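Local coordinates for uricase (Bacillus fastidiosus, PDB 4R8X) that catalyses the oxidation of urate to 5-hydroxyisourate, the first step of urate degradation to (S)-allantoin, at the interface of chains A and B. Sequence-based numbering; all coordinates share one arbitrary frame. Chains: chain A/B, Uricase.

The interface of chains A and B. Residues chain A 243, 245-246, 248-249, 300-301; chain B 5, 7, 57-58.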
loop_
_atom_site.group_PDB
_atom_site.type_symbol
_atom_site.label_atom_id
_atom_site.label_comp_id
_atom_site.label_asym_id
_atom_site.label_seq_id
_atom_site.Cartn_x
_atom_site.Cartn_y
_atom_site.Cartn_z
ATOM N N SER A 243 -27.021 12.921 -6.122
ATOM C CA SER A 243 -25.662 12.711 -6.628
ATOM C C SER A 243 -24.728 13.118 -5.500
ATOM O O SER A 243 -25.165 13.740 -4.529
ATOM C CB SER A 243 -25.366 13.593 -7.839
ATOM O OG SER A 243 -25.423 14.961 -7.479
ATOM N N GLN A 245 -22.374 15.292 -5.958
ATOM C CA GLN A 245 -22.352 16.740 -6.191
ATOM C C GLN A 245 -23.404 17.443 -5.344
ATOM O O GLN A 245 -23.128 18.436 -4.677
ATOM C CB GLN A 245 -22.624 17.050 -7.668
ATOM C CG GLN A 245 -21.543 16.618 -8.645
ATOM C CD GLN A 245 -21.773 15.228 -9.222
ATOM O OE1 GLN A 245 -22.007 14.264 -8.491
ATOM N NE2 GLN A 245 -21.717 15.126 -10.545
ATOM N N HIS A 246 -24.622 16.927 -5.405
ATOM C CA HIS A 246 -25.735 17.472 -4.644
ATOM C C HIS A 246 -25.463 17.356 -3.139
ATOM O O HIS A 246 -25.606 18.324 -2.387
ATOM C CB HIS A 246 -27.007 16.723 -5.061
ATOM C CG HIS A 246 -28.239 17.115 -4.312
ATOM N ND1 HIS A 246 -28.988 16.203 -3.602
ATOM C CD2 HIS A 246 -28.877 18.305 -4.190
ATOM C CE1 HIS A 246 -30.031 16.814 -3.066
ATOM N NE2 HIS A 246 -29.987 18.091 -3.406
ATOM N N ILE A 248 -22.564 17.064 -1.444
ATOM C CA ILE A 248 -21.502 17.881 -0.871
ATOM C C ILE A 248 -21.895 19.359 -0.787
ATOM O O ILE A 248 -21.440 20.062 0.107
ATOM C CB ILE A 248 -20.122 17.686 -1.552
ATOM C CG1 ILE A 248 -20.163 18.002 -3.042
ATOM C CG2 ILE A 248 -19.619 16.264 -1.355
ATOM C CD1 ILE A 248 -18.788 17.896 -3.688
ATOM N N TYR A 249 -22.736 19.833 -1.708
ATOM C CA TYR A 249 -23.264 21.186 -1.595
ATOM C C TYR A 249 -23.987 21.372 -0.264
ATOM O O TYR A 249 -23.749 22.339 0.453
ATOM C CB TYR A 249 -24.210 21.482 -2.754
ATOM C CG TYR A 249 -24.770 22.893 -2.781
ATOM C CD1 TYR A 249 -23.922 24.007 -2.804
ATOM C CD2 TYR A 249 -26.143 23.116 -2.773
ATOM C CE1 TYR A 249 -24.424 25.294 -2.838
ATOM C CE2 TYR A 249 -26.657 24.408 -2.809
ATOM C CZ TYR A 249 -25.789 25.490 -2.837
ATOM O OH TYR A 249 -26.284 26.784 -2.870
ATOM N N GLY A 300 -14.463 18.165 -7.121
ATOM C CA GLY A 300 -13.803 19.240 -6.411
ATOM C C GLY A 300 -14.802 20.375 -6.381
ATOM O O GLY A 300 -15.368 20.734 -7.417
ATOM N N PHE A 301 -15.048 20.937 -5.207
ATOM C CA PHE A 301 -16.085 21.956 -5.099
ATOM C C PHE A 301 -15.862 22.804 -3.864
ATOM O O PHE A 301 -15.386 22.312 -2.843
ATOM C CB PHE A 301 -17.455 21.270 -5.047
ATOM C CG PHE A 301 -18.620 22.197 -5.228
ATOM C CD1 PHE A 301 -18.801 22.874 -6.421
ATOM C CD2 PHE A 301 -19.556 22.357 -4.220
ATOM C CE1 PHE A 301 -19.885 23.721 -6.593
ATOM C CE2 PHE A 301 -20.636 23.189 -4.382
ATOM C CZ PHE A 301 -20.806 23.871 -5.567
ATOM N N MET B 5 -14.757 24.132 -8.887
ATOM C CA MET B 5 -15.822 23.283 -9.419
ATOM C C MET B 5 -15.356 22.403 -10.571
ATOM O O MET B 5 -15.031 22.895 -11.641
ATOM C CB MET B 5 -17.027 24.130 -9.862
ATOM C CG MET B 5 -18.215 23.291 -10.377
ATOM S SD MET B 5 -19.739 24.242 -10.545
ATOM C CE MET B 5 -19.306 25.384 -11.863
ATOM N N TYR B 7 -15.648 17.845 -11.899
ATOM C CA TYR B 7 -15.941 16.469 -11.553
ATOM C C TYR B 7 -15.422 15.585 -12.665
ATOM O O TYR B 7 -15.173 16.052 -13.777
ATOM C CB TYR B 7 -17.441 16.268 -11.304
ATOM C CG TYR B 7 -18.253 16.102 -12.562
ATOM C CD1 TYR B 7 -18.337 17.126 -13.498
ATOM C CD2 TYR B 7 -18.912 14.913 -12.822
ATOM C CE1 TYR B 7 -19.068 16.970 -14.661
ATOM C CE2 TYR B 7 -19.648 14.747 -13.975
ATOM C CZ TYR B 7 -19.707 15.775 -14.899
ATOM O OH TYR B 7 -20.425 15.620 -16.064
ATOM N N SER B 57 -25.801 21.187 -11.173
ATOM C CA SER B 57 -25.629 19.785 -10.824
ATOM C C SER B 57 -25.248 19.644 -9.347
ATOM O O SER B 57 -25.609 18.662 -8.699
ATOM C CB SER B 57 -24.619 19.083 -11.738
ATOM O OG SER B 57 -23.297 19.536 -11.530
ATOM N N PHE B 58 -24.547 20.644 -8.815
ATOM C CA PHE B 58 -24.242 20.693 -7.390
ATOM C C PHE B 58 -25.351 21.397 -6.604
ATOM O O PHE B 58 -25.857 20.892 -5.606
ATOM C CB PHE B 58 -22.929 21.445 -7.134
ATOM C CG PHE B 58 -21.705 20.786 -7.721
ATOM C CD1 PHE B 58 -21.376 20.969 -9.054
ATOM C CD2 PHE B 58 -20.849 20.033 -6.923
ATOM C CE1 PHE B 58 -20.256 20.391 -9.607
ATOM C CE2 PHE B 58 -19.699 19.443 -7.471
ATOM C CZ PHE B 58 -19.398 19.628 -8.807
HETATM O O HOH W 1 -21.426 17.484 -12.063
HETATM O O HOH W 2 -26.697 16.325 -9.233
#
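A:Phe301 in strand 296-304 pairs with B:Met5 in strand 5-17 through an antiparallel beta bridge, while the short helix 55-59 of chain B brings B:Ser57 and B:Phe58 up to the start of helix 244-258 of chain A. The B:Phe58 ring is inserted between two side chains of chain A. On one face it stacks nearly parallel on A:Phe301, the planes 8° apart and the centroids 4.1 Å from each other; CD2 of B:Phe58 lies over the middle of the A:Phe301 ring. On the opposite face the aliphatic CG of A:Gln245 makes a CH-pi contact, 3.7 Å from the B:Phe58 ring centroid. A:Gln245 bends at chi2 (92°), turning its amide away from this ring and towards B:Tyr7. There the A:Gln245 amide nitrogen NE2 donates an almost straight hydrogen bond to water 1 (2.8 Å), which also meets the B:Ser57 hydroxyl OG and sits above the face of the B:Tyr7 ring. Water 2 links A:Ser243 OG to the B:Ser57 carbonyl O, 2.6 Å from each; A:Ser243 OG also accepts the backbone N-H of A:His246, capping the start of helix 244-258. The B:Met5 sulphur SD packs near CE1 of A:Phe301 at 4.0 Å. An alanine in place of A:Phe301 would probably leave one face of B:Phe58 without its stacking partner and free that ring to shift against A:Gln245. Strand pairing, apolar stacking and water bridges thus join the two subunits beside A:Gln245, which probably binds urate, and so probably steady the active site at the subunit boundary.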